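Local coordinates for protein beta-porphyranase A (Bacteroides plebeius, PDB 4AW7) that hydrolyses the sulfated red-seaweed polysaccharide porphyran at beta-D-galactopyranose-(1->4)-alpha-L-galactopyranose-6-sulfate linkages, yielding mostly a sulfated disaccharide, at residues I395-L400 against Q405-N410; I448-V451 against T455-L458. One frame throughout, in Å; residues are numbered along the deposited sequence.

Contacts 1 and 2 belong to one hydrophobic core of the beta-sandwich domain, their centres about 6 Å apart. Segments 395-400 and 455-458 are antiparallel neighbours on one wall; 405-410 and 448-451 are antiparallel neighbours on the facing wall. The pairing along each wall is backbone hydrogen bonding, with Ile-395 O 2.8 Å from Leu-458 N on one and Val-407 N 2.7 Å from Ile-448 O on the other. In each contact side chains from the two walls meet in the core. Both lie about 22 Å, centre to centre, from the middle of the chain, away from the sugar-binding and catalytic residues; the calcium ion is about 8 Å from the side chain of Asn-399 in contact 1.

Contact 1 (I395-L400 against Q405-N410); sequences IALDNL and QTVYLN
Leu-397 and Val-407 face each other across a beta sandwich, on strands 395-399 and 405-410 that run nearly antiparallel (152°) with their axes 9.7 Å apart at closest approach, too far for backbone pairing. Leucine and valine suit this interior because their side chains carry no polar group that would need a partner. One methyl of Leu-397 does the work: CD2 sits 4.2 Å from Val-407 CG1 and 4.1 Å from Leu-409 CD2, a single branch bridging two inward-facing residues. The Leu-397 and Val-407 side chains lie alongside one another, pointing opposite ways, whereas Leu-409 slants across the leucine. On the other side of strand 392-399, Asp-398 OD2 is hydrogen-bonded to His-299 ND1 of helix 293-305.

Toward the loop joining the strands the packing becomes polar. Asn-399 extends its amide with CG anti to the backbone N (chi1 -177°), and asparagine suits the place by both donating and accepting: OD1 takes the backbone N-H of Asp-401, while ND2 serves the carbonyls of Ile-450 and Asn-403. Gln-405, its NE2 hydrogen-bonded to Asp-401 OD2, crosses it at about a right angle, the amide planes 69° apart, and Asn-399 ND2 rests 4.0 Å from Gln-405 CG.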
loop_
_atom_site.group_PDB
_atom_site.type_symbol
_atom_site.label_atom_id
_atom_site.label_comp_id
_atom_site.label_asym_id
_atom_site.label_seq_id
_atom_site.Cartn_x
_atom_site.Cartn_y
_atom_site.Cartn_z
ATOM N N ILE A 395 11.116 7.998 -15.792
ATOM C CA ILE A 395 9.686 8.361 -16.010
ATOM C C ILE A 395 8.925 7.058 -16.142
ATOM O O ILE A 395 9.301 6.214 -16.943
ATOM C CB ILE A 395 9.481 9.209 -17.271
ATOM C CG1 ILE A 395 10.237 10.547 -17.163
ATOM C CG2 ILE A 395 8.004 9.440 -17.506
ATOM C CD1 ILE A 395 10.373 11.279 -18.528
ATOM N N ALA A 396 7.892 6.862 -15.306
ATOM C CA ALA A 396 7.137 5.620 -15.283
ATOM C C ALA A 396 5.672 5.865 -15.560
ATOM O O ALA A 396 5.121 6.851 -15.082
ATOM C CB ALA A 396 7.306 4.877 -13.934
ATOM N N LEU A 397 5.070 4.936 -16.301
ATOM C CA LEU A 397 3.637 4.983 -16.659
ATOM C C LEU A 397 3.019 3.617 -16.467
ATOM O O LEU A 397 3.607 2.600 -16.824
ATOM C CB LEU A 397 3.438 5.429 -18.126
ATOM C CG LEU A 397 4.064 6.761 -18.504
ATOM C CD1 LEU A 397 5.464 6.566 -19.049
ATOM C CD2 LEU A 397 3.110 7.563 -19.419
ATOM N N ASP A 398 1.787 3.617 -16.001
ATOM C CA ASP A 398 0.998 2.391 -15.814
ATOM C C ASP A 398 -0.414 2.608 -16.335
ATOM O O ASP A 398 -0.967 3.675 -16.117
ATOM C CB ASP A 398 0.935 2.043 -14.315
ATOM C CG ASP A 398 0.217 0.753 -14.039
ATOM O OD1 ASP A 398 0.665 -0.287 -14.523
ATOM O OD2 ASP A 398 -0.794 0.802 -13.300
ATOM N N ASN A 399 -0.979 1.640 -17.003
ATOM C CA ASN A 399 -2.345 1.762 -17.539
ATOM C C ASN A 399 -3.322 0.903 -16.728
ATOM O O ASN A 399 -3.280 -0.328 -16.821
ATOM C CB ASN A 399 -2.358 1.361 -19.022
ATOM C CG ASN A 399 -3.726 1.530 -19.675
ATOM O OD1 ASN A 399 -4.661 1.980 -19.048
ATOM N ND2 ASN A 399 -3.803 1.207 -20.958
ATOM N N LEU A 400 -4.196 1.554 -15.975
ATOM C CA LEU A 400 -5.245 0.902 -15.199
ATOM C C LEU A 400 -6.498 0.565 -16.010
ATOM O O LEU A 400 -7.406 -0.089 -15.475
ATOM C CB LEU A 400 -5.670 1.768 -14.019
ATOM C CG LEU A 400 -4.668 1.993 -12.882
ATOM C CD1 LEU A 400 -5.122 3.190 -12.056
ATOM C CD2 LEU A 400 -4.501 0.767 -12.031
ATOM N N GLN A 405 -4.111 2.840 -24.452
ATOM C CA GLN A 405 -4.242 4.289 -24.461
ATOM C C GLN A 405 -3.011 4.925 -25.019
ATOM O O GLN A 405 -1.883 4.466 -24.747
ATOM C CB GLN A 405 -4.480 4.816 -23.048
ATOM C CG GLN A 405 -5.820 4.389 -22.427
ATOM C CD GLN A 405 -7.053 4.881 -23.188
ATOM O OE1 GLN A 405 -6.985 5.801 -24.006
ATOM N NE2 GLN A 405 -8.175 4.241 -22.951
ATOM N N THR A 406 -3.197 5.942 -25.859
ATOM C CA THR A 406 -2.090 6.732 -26.374
ATOM C C THR A 406 -1.923 7.945 -25.485
ATOM O O THR A 406 -2.879 8.699 -25.246
ATOM C CB THR A 406 -2.306 7.141 -27.865
ATOM O OG1 THR A 406 -2.305 5.956 -28.676
ATOM C CG2 THR A 406 -1.188 8.104 -28.347
ATOM N N VAL A 407 -0.709 8.124 -24.978
ATOM C CA VAL A 407 -0.378 9.202 -24.066
ATOM C C VAL A 407 0.654 10.113 -24.719
ATOM O O VAL A 407 1.767 9.689 -24.994
ATOM C CB VAL A 407 0.179 8.631 -22.756
ATOM C CG1 VAL A 407 0.395 9.758 -21.746
ATOM C CG2 VAL A 407 -0.766 7.548 -22.151
ATOM N N TYR A 408 0.278 11.362 -24.926
ATOM C CA TYR A 408 1.223 12.378 -25.397
ATOM C C TYR A 408 2.092 12.826 -24.258
ATOM O O TYR A 408 1.583 13.144 -23.199
ATOM C CB TYR A 408 0.473 13.548 -26.022
ATOM C CG TYR A 408 -0.197 13.134 -27.307
ATOM C CD1 TYR A 408 -1.482 12.575 -27.311
ATOM C CD2 TYR A 408 0.469 13.264 -28.524
ATOM C CE1 TYR A 408 -2.093 12.173 -28.505
ATOM C CE2 TYR A 408 -0.124 12.874 -29.703
ATOM C CZ TYR A 408 -1.397 12.322 -29.694
ATOM O OH TYR A 408 -1.979 11.942 -30.888
ATOM N N LEU A 409 3.392 12.802 -24.456
ATOM C CA LEU A 409 4.366 13.186 -23.440
ATOM C C LEU A 409 4.871 14.602 -23.697
ATOM O O LEU A 409 5.433 14.882 -24.782
ATOM C CB LEU A 409 5.519 12.233 -23.451
ATOM C CG LEU A 409 5.303 10.763 -23.205
ATOM C CD1 LEU A 409 6.682 10.078 -23.184
ATOM C CD2 LEU A 409 4.569 10.555 -21.890
ATOM N N ASN A 410 4.649 15.493 -22.748
ATOM C CA ASN A 410 4.930 16.901 -22.936
ATOM C C ASN A 410 6.032 17.319 -21.977
ATOM O O ASN A 410 6.079 16.879 -20.829
ATOM C CB ASN A 410 3.655 17.736 -22.704
ATOM C CG ASN A 410 2.569 17.488 -23.773
ATOM O OD1 ASN A 410 2.860 17.163 -24.937
ATOM N ND2 ASN A 410 1.310 17.618 -23.358
#

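Contact 2 (I448-V451 against T455-L458); sequences ISIV and TIVL
Ile-456 is the hub of this contact, pushing its CD1 methyl between Ile-448 and Ile-450 of the facing strand in the beta-sandwich core. Strands 448-450 and 455-458 run roughly antiparallel, 149° between their N-to-C directions, with 8.7 Å between their axes at closest approach. In Ile-456, CG1 lies anti to the carbonyl carbon (chi1 -67°) and chi2 is extended, which carries CD1 well out from its own strand.

There CD1 meets Ile-448 CG2 at 3.5 Å, an unusually close approach. The same methyl lies 4.0 Å from Ile-450 CG1 and 4.1 Å from both CB and CD1 of that residue. Both side chains lie alongside that of Ile-456 and point the opposite way. Ile-448 and Ile-450 both face inward, while Ser-449 between them turns its hydroxyl-bearing side chain outward, as suits an exposed position; its backbone O is still 4.0 Å from Ile-456 CD1.

Branching at CB gives each isoleucine bulk close to the backbone; Ile-456 reaches across with its longer arm, CG1-CD1, whereas Ile-448 meets it with the short branch CG2, which lies anti to its backbone N. With three such residues interlocked, and with backbone hydrogen bonds from Ile-448 to Val-407, Ile-450 to Gln-405 and Ile-456 to Leu-397, cohesion between these segments rests on dispersion forces and the exclusion of water.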
loop_
_atom_site.group_PDB
_atom_site.type_symbol
_atom_site.label_atom_id
_atom_site.label_comp_id
_atom_site.label_asym_id
_atom_site.label_seq_id
_atom_site.Cartn_x
_atom_site.Cartn_y
_atom_site.Cartn_z
ATOM N N ILE A 448 3.246 7.753 -26.461
ATOM C CA ILE A 448 3.483 6.368 -26.003
ATOM C C ILE A 448 2.140 5.665 -26.078
ATOM O O ILE A 448 1.140 6.221 -25.635
ATOM C CB ILE A 448 3.953 6.342 -24.470
ATOM C CG1 ILE A 448 5.286 7.065 -24.325
ATOM C CG2 ILE A 448 3.986 4.886 -23.847
ATOM C CD1 ILE A 448 6.417 6.305 -24.844
ATOM N N SER A 449 2.103 4.471 -26.640
ATOM C CA SER A 449 0.953 3.623 -26.541
ATOM C C SER A 449 1.253 2.624 -25.401
ATOM O O SER A 449 2.360 2.021 -25.304
ATOM C CB SER A 449 0.651 2.928 -27.861
ATOM O OG SER A 449 -0.407 2.026 -27.753
ATOM N N ILE A 450 0.290 2.513 -24.492
ATOM C CA ILE A 450 0.428 1.624 -23.340
ATOM C C ILE A 450 -0.805 0.753 -23.234
ATOM O O ILE A 450 -1.933 1.263 -23.201
ATOM C CB ILE A 450 0.749 2.423 -22.067
ATOM C CG1 ILE A 450 1.050 1.499 -20.897
ATOM C CG2 ILE A 450 -0.289 3.465 -21.745
ATOM C CD1 ILE A 450 1.595 2.266 -19.676
ATOM N N VAL A 451 -0.605 -0.556 -23.215
ATOM C CA VAL A 451 -1.710 -1.478 -23.175
ATOM C C VAL A 451 -2.107 -1.845 -21.729
ATOM O O VAL A 451 -1.342 -1.625 -20.780
ATOM C CB VAL A 451 -1.450 -2.742 -24.020
ATOM C CG1 VAL A 451 -1.141 -2.349 -25.486
ATOM C CG2 VAL A 451 -0.416 -3.635 -23.464
ATOM N N THR A 455 3.355 -1.772 -17.856
ATOM C CA THR A 455 4.023 -0.683 -17.171
ATOM C C THR A 455 5.323 -0.385 -17.913
ATOM O O THR A 455 6.064 -1.320 -18.264
ATOM C CB THR A 455 4.285 -1.041 -15.707
ATOM O OG1 THR A 455 3.059 -1.514 -15.133
ATOM C CG2 THR A 455 4.866 0.100 -14.920
ATOM N N ILE A 456 5.601 0.887 -18.102
ATOM C CA ILE A 456 6.778 1.349 -18.833
ATOM C C ILE A 456 7.621 2.220 -17.898
ATOM O O ILE A 456 7.096 3.078 -17.173
ATOM C CB ILE A 456 6.340 2.176 -20.112
ATOM C CG1 ILE A 456 5.632 1.239 -21.122
ATOM C CG2 ILE A 456 7.496 2.917 -20.775
ATOM C CD1 ILE A 456 4.829 1.956 -22.219
ATOM N N VAL A 457 8.928 2.037 -17.946
ATOM C CA VAL A 457 9.885 2.917 -17.301
ATOM C C VAL A 457 10.874 3.373 -18.360
ATOM O O VAL A 457 11.559 2.548 -18.995
ATOM C CB VAL A 457 10.605 2.220 -16.117
ATOM C CG1 VAL A 457 11.728 3.073 -15.569
ATOM C CG2 VAL A 457 9.624 1.861 -15.024
ATOM N N LEU A 458 10.895 4.676 -18.585
ATOM C CA LEU A 458 11.883 5.320 -19.437
ATOM C C LEU A 458 13.032 5.811 -18.567
ATOM O O LEU A 458 12.814 6.417 -17.510
ATOM C CB LEU A 458 11.239 6.508 -20.123
ATOM C CG LEU A 458 10.111 6.199 -21.107
ATOM C CD1 LEU A 458 9.251 7.417 -21.373
ATOM C CD2 LEU A 458 10.682 5.704 -22.408
#